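Local coordinates for protein nucleoside-diphosphate-sugar epimerase (PDB 2X4G) that probably binds a nicotinamide adenine dinucleotide in a Rossmann-type domain and may act as an epimerase or related enzyme on nucleotide sugars, at residues P119-P131 / L226-L240. Sequence-based numbering, arbitrary orientation.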
ATOM      1  N   PRO A 119      36.236   6.924 -20.227  1.00 50.31           N
ATOM      2  CA  PRO A 119      37.116   5.775 -20.013  1.00 50.18           C
ATOM      3  C   PRO A 119      36.792   4.941 -18.792  1.00 49.05           C
ATOM      4  O   PRO A 119      37.246   3.812 -18.712  1.00 49.73           O
ATOM      5  CB  PRO A 119      38.509   6.406 -19.841  1.00 50.33           C
ATOM      6  CG  PRO A 119      38.297   7.866 -19.628  1.00 50.02           C
ATOM      7  CD  PRO A 119      36.822   8.163 -19.682  1.00 50.12           C
ATOM      8  N   ARG A 120      35.994   5.478 -17.877  1.00 47.63           N
ATOM      9  CA  ARG A 120      35.902   4.974 -16.512  1.00 46.38           C
ATOM     10  C   ARG A 120      34.508   5.314 -15.954  1.00 44.76           C
ATOM     11  O   ARG A 120      34.171   6.485 -15.818  1.00 44.31           O
ATOM     12  CB  ARG A 120      37.005   5.695 -15.744  1.00 46.76           C
ATOM     13  CG  ARG A 120      37.647   4.976 -14.606  1.00 48.15           C
ATOM     14  CD  ARG A 120      38.476   3.743 -14.964  1.00 49.70           C
ATOM     15  NE  ARG A 120      38.531   2.926 -13.757  1.00 50.84           N
ATOM     16  CZ  ARG A 120      38.876   1.650 -13.690  1.00 52.86           C
ATOM     17  NH1 ARG A 120      39.266   0.989 -14.775  1.00 54.23           N
ATOM     18  NH2 ARG A 120      38.850   1.047 -12.502  1.00 53.28           N
ATOM     19  N   ILE A 121      33.678   4.305 -15.691  1.00 43.77           N
ATOM     20  CA  ILE A 121      32.286   4.520 -15.257  1.00 43.04           C
ATOM     21  C   ILE A 121      31.986   3.686 -14.011  1.00 42.35           C
ATOM     22  O   ILE A 121      32.191   2.477 -14.006  1.00 43.16           O
ATOM     23  CB  ILE A 121      31.256   4.099 -16.367  1.00 43.98           C
ATOM     24  CG1 ILE A 121      31.451   4.886 -17.666  1.00 44.79           C
ATOM     25  CG2 ILE A 121      29.832   4.301 -15.912  1.00 43.02           C
ATOM     26  CD1 ILE A 121      31.273   4.032 -18.934  1.00 45.63           C
ATOM     27  N   LEU A 122      31.508   4.320 -12.948  1.00 41.34           N
ATOM     28  CA  LEU A 122      31.090   3.595 -11.743  1.00 40.51           C
ATOM     29  C   LEU A 122      29.602   3.794 -11.569  1.00 40.13           C
ATOM     30  O   LEU A 122      29.116   4.934 -11.557  1.00 39.29           O
ATOM     31  CB  LEU A 122      31.823   4.075 -10.480  1.00 39.77           C
ATOM     32  CG  LEU A 122      31.386   3.412  -9.166  1.00 38.90           C
ATOM     33  CD1 LEU A 122      32.020   2.048  -9.000  1.00 39.73           C
ATOM     34  CD2 LEU A 122      31.744   4.273  -7.999  1.00 39.33           C
ATOM     35  N   TYR A 123      28.895   2.678 -11.430  1.00 40.10           N
ATOM     36  CA  TYR A 123      27.466   2.680 -11.262  1.00 40.07           C
ATOM     37  C   TYR A 123      27.200   2.314  -9.816  1.00 39.69           C
ATOM     38  O   TYR A 123      27.792   1.375  -9.289  1.00 39.95           O
ATOM     39  CB  TYR A 123      26.812   1.669 -12.207  1.00 41.11           C
ATOM     40  CG  TYR A 123      25.413   1.376 -11.792  1.00 42.13           C
ATOM     41  CD1 TYR A 123      25.128   0.277 -11.007  1.00 43.42           C
ATOM     42  CD2 TYR A 123      24.382   2.244 -12.109  1.00 42.92           C
ATOM     43  CE1 TYR A 123      23.840   0.019 -10.573  1.00 44.40           C
ATOM     44  CE2 TYR A 123      23.093   2.003 -11.676  1.00 44.15           C
ATOM     45  CZ  TYR A 123      22.833   0.884 -10.909  1.00 44.98           C
ATOM     46  OH  TYR A 123      21.567   0.627 -10.464  1.00 46.96           O
ATOM     47  N   VAL A 124      26.322   3.061  -9.158  1.00 39.48           N
ATOM     48  CA  VAL A 124      26.057   2.815  -7.742  1.00 38.91           C
ATOM     49  C   VAL A 124      24.923   1.822  -7.609  1.00 39.08           C
ATOM     50  O   VAL A 124      23.767   2.143  -7.903  1.00 38.45           O
ATOM     51  CB  VAL A 124      25.721   4.099  -6.983  1.00 38.21           C
ATOM     52  CG1 VAL A 124      25.597   3.796  -5.509  1.00 38.02           C
ATOM     53  CG2 VAL A 124      26.812   5.116  -7.204  1.00 38.55           C
ATOM     54  N   GLY A 125      25.271   0.616  -7.168  1.00 39.23           N
ATOM     55  CA  GLY A 125      24.291  -0.449  -6.973  1.00 40.20           C
ATOM     56  C   GLY A 125      23.773  -0.656  -5.548  1.00 39.88           C
ATOM     57  O   GLY A 125      23.981   0.173  -4.655  1.00 39.59           O
ATOM     58  N   SER A 126      23.107  -1.788  -5.350  1.00 40.43           N
ATOM     59  CA  SER A 126      22.497  -2.134  -4.090  1.00 40.70           C
ATOM     60  C   SER A 126      22.785  -3.566  -3.727  1.00 42.21           C
ATOM     61  O   SER A 126      22.944  -4.424  -4.594  1.00 43.07           O
ATOM     62  CB  SER A 126      21.004  -1.991  -4.188  1.00 40.87           C
ATOM     63  OG  SER A 126      20.392  -2.709  -3.144  1.00 41.20           O
ATOM     64  N   ALA A 127      22.806  -3.822  -2.426  1.00 43.07           N
ATOM     65  CA  ALA A 127      23.135  -5.130  -1.897  1.00 44.29           C
ATOM     66  C   ALA A 127      21.943  -6.058  -2.035  1.00 46.16           C
ATOM     67  O   ALA A 127      22.065  -7.267  -1.799  1.00 47.27           O
ATOM     68  CB  ALA A 127      23.545  -5.014  -0.440  1.00 43.62           C
ATOM     69  N   TYR A 128      20.789  -5.485  -2.389  1.00 47.09           N
ATOM     70  CA  TYR A 128      19.569  -6.261  -2.624  1.00 48.54           C
ATOM     71  C   TYR A 128      19.577  -6.939  -4.000  1.00 49.52           C
ATOM     72  O   TYR A 128      18.757  -7.841  -4.257  1.00 51.06           O
ATOM     73  CB  TYR A 128      18.329  -5.392  -2.422  1.00 48.40           C
ATOM     74  CG  TYR A 128      18.098  -5.020  -0.972  1.00 50.13           C
ATOM     75  CD1 TYR A 128      17.283  -5.793  -0.152  1.00 52.91           C
ATOM     76  CD2 TYR A 128      18.703  -3.901  -0.412  1.00 50.35           C
ATOM     77  CE1 TYR A 128      17.080  -5.448   1.190  1.00 53.54           C
ATOM     78  CE2 TYR A 128      18.502  -3.555   0.923  1.00 50.20           C
ATOM     79  CZ  TYR A 128      17.699  -4.329   1.713  1.00 52.15           C
ATOM     80  OH  TYR A 128      17.511  -3.982   3.033  1.00 53.88           O
ATOM     81  N   ALA A 129      20.519  -6.543  -4.864  1.00 49.03           N
ATOM     82  CA  ALA A 129      20.794  -7.292  -6.094  1.00 50.10           C
ATOM     83  C   ALA A 129      21.428  -8.665  -5.795  1.00 51.06           C
ATOM     84  O   ALA A 129      21.535  -9.498  -6.680  1.00 52.14           O
ATOM     85  CB  ALA A 129      21.690  -6.486  -7.048  1.00 49.00           C
ATOM     86  N   MET A 130      21.845  -8.895  -4.555  1.00 51.33           N
ATOM     87  CA  MET A 130      22.488 -10.140  -4.183  1.00 52.66           C
ATOM     88  C   MET A 130      21.512 -10.974  -3.380  1.00 53.24           C
ATOM     89  O   MET A 130      20.678 -10.420  -2.664  1.00 52.27           O
ATOM     90  CB  MET A 130      23.729  -9.877  -3.339  1.00 52.44           C
ATOM     91  CG  MET A 130      24.657  -8.790  -3.864  1.00 54.04           C
ATOM     92  SD  MET A 130      26.116  -8.631  -2.787  1.00 61.11           S
ATOM     93  CE  MET A 130      25.390  -8.148  -1.213  1.00 58.81           C
ATOM     94  N   PRO A 131      21.595 -12.311  -3.517  1.00 54.70           N
ATOM     95  CA  PRO A 131      20.839 -13.184  -2.640  1.00 55.91           C
ATOM     96  C   PRO A 131      21.509 -13.273  -1.277  1.00 56.07           C
ATOM     97  O   PRO A 131      22.633 -12.794  -1.102  1.00 55.03           O
ATOM     98  CB  PRO A 131      20.891 -14.533  -3.360  1.00 57.47           C
ATOM     99  CG  PRO A 131      22.159 -14.503  -4.107  1.00 56.87           C
ATOM    100  CD  PRO A 131      22.339 -13.076  -4.535  1.00 55.37           C
ATOM    101  N   LEU A 226      33.421   5.358  -3.209  1.00 36.42           N
ATOM    102  CA  LEU A 226      32.985   5.442  -4.596  1.00 36.13           C
ATOM    103  C   LEU A 226      34.124   5.947  -5.475  1.00 36.35           C
ATOM    104  O   LEU A 226      34.449   5.314  -6.486  1.00 36.03           O
ATOM    105  CB  LEU A 226      31.744   6.339  -4.749  1.00 35.78           C
ATOM    106  CG  LEU A 226      30.439   5.870  -4.110  1.00 34.28           C
ATOM    107  CD1 LEU A 226      29.351   6.877  -4.382  1.00 34.97           C
ATOM    108  CD2 LEU A 226      30.052   4.540  -4.645  1.00 33.81           C
ATOM    109  N   LEU A 227      34.733   7.068  -5.087  1.00 36.58           N
ATOM    110  CA  LEU A 227      35.878   7.601  -5.838  1.00 37.38           C
ATOM    111  C   LEU A 227      36.937   6.512  -6.006  1.00 38.64           C
ATOM    112  O   LEU A 227      37.530   6.371  -7.082  1.00 39.94           O
ATOM    113  CB  LEU A 227      36.493   8.817  -5.136  1.00 37.19           C
ATOM    114  CG  LEU A 227      37.783   9.416  -5.742  1.00 36.93           C
ATOM    115  CD1 LEU A 227      37.484   9.961  -7.099  1.00 35.36           C
ATOM    116  CD2 LEU A 227      38.368  10.512  -4.855  1.00 34.62           C
ATOM    117  N   MET A 228      37.165   5.738  -4.949  1.00 38.72           N
ATOM    118  CA  MET A 228      38.203   4.736  -4.973  1.00 40.06           C
ATOM    119  C   MET A 228      37.871   3.578  -5.903  1.00 40.20           C
ATOM    120  O   MET A 228      38.752   3.036  -6.549  1.00 41.12           O
ATOM    121  CB  MET A 228      38.474   4.206  -3.563  1.00 40.82           C
ATOM    122  CG  MET A 228      39.298   5.129  -2.681  1.00 43.30           C
ATOM    123  SD  MET A 228      39.759   4.291  -1.157  1.00 50.06           S
ATOM    124  CE  MET A 228      39.265   5.537   0.032  1.00 48.10           C
ATOM    125  N   ALA A 229      36.612   3.167  -5.945  1.00 39.82           N
ATOM    126  CA  ALA A 229      36.191   2.129  -6.886  1.00 40.12           C
ATOM    127  C   ALA A 229      36.399   2.640  -8.287  1.00 40.07           C
ATOM    128  O   ALA A 229      36.883   1.906  -9.128  1.00 40.54           O
ATOM    129  CB  ALA A 229      34.725   1.767  -6.689  1.00 39.84           C
ATOM    130  N   LEU A 230      36.035   3.905  -8.514  1.00 39.54           N
ATOM    131  CA  LEU A 230      36.061   4.510  -9.845  1.00 39.94           C
ATOM    132  C   LEU A 230      37.482   4.518 -10.359  1.00 41.54           C
ATOM    133  O   LEU A 230      37.722   4.092 -11.484  1.00 42.32           O
ATOM    134  CB  LEU A 230      35.482   5.933  -9.832  1.00 39.11           C
ATOM    135  CG  LEU A 230      35.491   6.771 -11.121  1.00 38.38           C
ATOM    136  CD1 LEU A 230      34.468   6.279 -12.105  1.00 37.20           C
ATOM    137  CD2 LEU A 230      35.213   8.223 -10.814  1.00 37.17           C
ATOM    138  N   GLU A 231      38.426   4.955  -9.522  1.00 42.08           N
ATOM    139  CA  GLU A 231      39.826   5.031  -9.935  1.00 43.20           C
ATOM    140  C   GLU A 231      40.489   3.669  -9.982  1.00 43.66           C
ATOM    141  O   GLU A 231      41.361   3.473 -10.808  1.00 44.62           O
ATOM    142  CB  GLU A 231      40.633   5.950  -9.012  1.00 43.47           C
ATOM    143  CG  GLU A 231      40.232   7.419  -9.073  1.00 45.05           C
ATOM    144  CD  GLU A 231      41.269   8.354  -8.455  1.00 48.23           C
ATOM    145  OE1 GLU A 231      41.345   8.444  -7.209  1.00 47.95           O
ATOM    146  OE2 GLU A 231      42.006   9.018  -9.222  1.00 51.27           O
ATOM    147  N   ARG A 232      40.077   2.737  -9.116  1.00 43.30           N
ATOM    148  CA  ARG A 232      40.872   1.514  -8.843  1.00 44.21           C
ATOM    149  C   ARG A 232      40.203   0.167  -9.061  1.00 44.61           C
ATOM    150  O   ARG A 232      40.892  -0.832  -9.124  1.00 45.20           O
ATOM    151  CB  ARG A 232      41.397   1.511  -7.415  1.00 43.98           C
ATOM    152  CG  ARG A 232      42.406   2.592  -7.144  1.00 45.61           C
ATOM    153  CD  ARG A 232      42.850   2.614  -5.689  1.00 47.32           C
ATOM    154  NE  ARG A 232      43.332   3.943  -5.320  1.00 49.43           N
ATOM    155  CZ  ARG A 232      43.516   4.375  -4.069  1.00 50.59           C
ATOM    156  NH1 ARG A 232      43.254   3.594  -3.029  1.00 51.17           N
ATOM    157  NH2 ARG A 232      43.963   5.606  -3.858  1.00 50.58           N
ATOM    158  N   GLY A 233      38.885   0.115  -9.165  1.00 44.49           N
ATOM    159  CA  GLY A 233      38.211  -1.165  -9.366  1.00 45.35           C
ATOM    160  C   GLY A 233      38.530  -1.853 -10.684  1.00 46.75           C
ATOM    161  O   GLY A 233      38.867  -1.202 -11.672  1.00 46.67           O
ATOM    162  N   ARG A 234      38.437  -3.179 -10.694  1.00 48.00           N
ATOM    163  CA  ARG A 234      38.484  -3.928 -11.943  1.00 49.78           C
ATOM    164  C   ARG A 234      37.144  -3.792 -12.699  1.00 49.40           C
ATOM    165  O   ARG A 234      36.051  -3.888 -12.126  1.00 48.84           O
ATOM    166  CB  ARG A 234      38.832  -5.403 -11.702  1.00 51.05           C
ATOM    167  CG  ARG A 234      40.178  -5.617 -10.988  1.00 53.97           C
ATOM    168  CD  ARG A 234      40.734  -7.050 -11.124  1.00 57.80           C
ATOM    169  NE  ARG A 234      39.682  -8.084 -11.118  1.00 60.88           N
ATOM    170  CZ  ARG A 234      39.087  -8.588 -10.031  1.00 62.14           C
ATOM    171  NH1 ARG A 234      38.154  -9.519 -10.168  1.00 64.32           N
ATOM    172  NH2 ARG A 234      39.396  -8.168  -8.810  1.00 61.60           N
ATOM    173  N   ILE A 235      37.264  -3.567 -14.001  1.00 49.86           N
ATOM    174  CA  ILE A 235      36.140  -3.336 -14.892  1.00 49.63           C
ATOM    175  C   ILE A 235      35.233  -4.542 -14.783  1.00 49.45           C
ATOM    176  O   ILE A 235      35.690  -5.663 -14.866  1.00 49.90           O
ATOM    177  CB  ILE A 235      36.622  -3.163 -16.391  1.00 51.13           C
ATOM    178  CG1 ILE A 235      37.789  -2.132 -16.523  1.00 52.40           C
ATOM    179  CG2 ILE A 235      35.457  -2.792 -17.296  1.00 50.18           C
ATOM    180  CD1 ILE A 235      39.312  -2.657 -16.031  1.00 52.79           C
ATOM    181  N   GLY A 236      33.954  -4.313 -14.547  1.00 48.66           N
ATOM    182  CA  GLY A 236      32.990  -5.398 -14.462  1.00 49.12           C
ATOM    183  C   GLY A 236      32.838  -6.045 -13.095  1.00 48.77           C
ATOM    184  O   GLY A 236      32.046  -6.975 -12.944  1.00 48.59           O
ATOM    185  N   GLU A 237      33.582  -5.560 -12.100  1.00 48.39           N
ATOM    186  CA  GLU A 237      33.505  -6.109 -10.744  1.00 48.43           C
ATOM    187  C   GLU A 237      32.613  -5.275  -9.815  1.00 46.93           C
ATOM    188  O   GLU A 237      32.431  -4.071 -10.012  1.00 46.32           O
ATOM    189  CB  GLU A 237      34.900  -6.192 -10.146  1.00 49.19           C
ATOM    190  CG  GLU A 237      35.873  -7.125 -10.885  1.00 52.52           C
ATOM    191  CD  GLU A 237      35.366  -8.544 -10.947  1.00 57.16           C
ATOM    192  OE1 GLU A 237      35.380  -9.140 -12.054  1.00 61.01           O
ATOM    193  OE2 GLU A 237      34.927  -9.057  -9.888  1.00 60.21           O
ATOM    194  N   ARG A 238      32.061  -5.926  -8.798  1.00 46.51           N
ATOM    195  CA  ARG A 238      31.333  -5.238  -7.722  1.00 45.37           C
ATOM    196  C   ARG A 238      32.274  -4.984  -6.550  1.00 44.65           C
ATOM    197  O   ARG A 238      33.226  -5.741  -6.331  1.00 45.67           O
ATOM    198  CB  ARG A 238      30.149  -6.072  -7.231  1.00 45.80           C
ATOM    199  CG  ARG A 238      29.331  -6.677  -8.358  1.00 48.03           C
ATOM    200  CD  ARG A 238      27.898  -6.994  -7.983  1.00 49.72           C
ATOM    201  NE  ARG A 238      27.770  -8.317  -7.383  1.00 53.14           N
ATOM    202  CZ  ARG A 238      26.679  -9.087  -7.434  1.00 55.18           C
ATOM    203  NH1 ARG A 238      25.577  -8.703  -8.077  1.00 54.76           N
ATOM    204  NH2 ARG A 238      26.705 -10.271  -6.845  1.00 57.32           N
ATOM    205  N   TYR A 239      32.026  -3.914  -5.804  1.00 43.01           N
ATOM    206  CA  TYR A 239      32.764  -3.660  -4.575  1.00 41.83           C
ATOM    207  C   TYR A 239      31.820  -3.166  -3.501  1.00 40.47           C
ATOM    208  O   TYR A 239      31.256  -2.076  -3.599  1.00 38.61           O
ATOM    209  CB  TYR A 239      33.873  -2.643  -4.805  1.00 41.74           C
ATOM    210  CG  TYR A 239      34.937  -3.146  -5.724  1.00 43.02           C
ATOM    211  CD1 TYR A 239      34.866  -2.919  -7.091  1.00 42.79           C
ATOM    212  CD2 TYR A 239      36.004  -3.878  -5.232  1.00 43.85           C
ATOM    213  CE1 TYR A 239      35.857  -3.388  -7.939  1.00 44.01           C
ATOM    214  CE2 TYR A 239      36.986  -4.359  -6.073  1.00 45.38           C
ATOM    215  CZ  TYR A 239      36.909  -4.105  -7.423  1.00 45.73           C
ATOM    216  OH  TYR A 239      37.894  -4.589  -8.247  1.00 48.56           O
ATOM    217  N   LEU A 240      31.642  -4.006  -2.485  1.00 40.61           N
ATOM    218  CA  LEU A 240      30.879  -3.654  -1.302  1.00 39.83           C
ATOM    219  C   LEU A 240      31.659  -2.646  -0.423  1.00 39.47           C
ATOM    220  O   LEU A 240      32.822  -2.864  -0.051  1.00 39.05           O
ATOM    221  CB  LEU A 240      30.545  -4.911  -0.522  1.00 40.61           C
ATOM    222  CG  LEU A 240      29.484  -5.832  -1.117  1.00 40.56           C
ATOM    223  CD1 LEU A 240      29.527  -7.192  -0.423  1.00 38.41           C
ATOM    224  CD2 LEU A 240      28.090  -5.169  -0.973  1.00 39.67           C
TER
HETATM  225  O   HOH W   1      22.904 -10.912  -8.363  1.00 32.34           O
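Leu122 of strand 121-124 faces Leu230 of helix 226-232, their CA atoms 5.4 Å apart, and the helix runs roughly antiparallel to the strand, at 142°, with the axes 7.9 Å apart. Leucine suits this layer because its branches fill two places at once: with CG anti to the backbone N (chi1 177°), Leu122 sends CD1 to Ala229 CB at 3.6 Å and CD2 to Leu226 CD2 at 3.8 Å. The small Ala229 lets the strand come close, while Leu230 CD1 packs on Leu122 CB.

Where the helix ends, Arg120 takes up Leu230 O, whose usual donor, the Arg234 N-H, is bonded to Tyr239 OH. Bent at chi2 (67°), it directs NE almost straight at Leu230 O (2.7 Å), in the guanidinium plane. Farther along, Met130 CG lies over one face of the Arg238 guanidinium, toward its rim, 3.9 Å from Arg238 NH2, and Met130 CE meets Leu240 CD2 tip to tip. Arg238 NH1 forms a salt bridge with Asp163 of helix 154-171.

In this Rossmann-like fold, strand 121-124 sits between parallel strands 80-83 and 176-185; helix 219-232 packs on one face of this part of the sheet, whereas Ile121 and Tyr123 point away from that helix and their side chains touch helix 98-116.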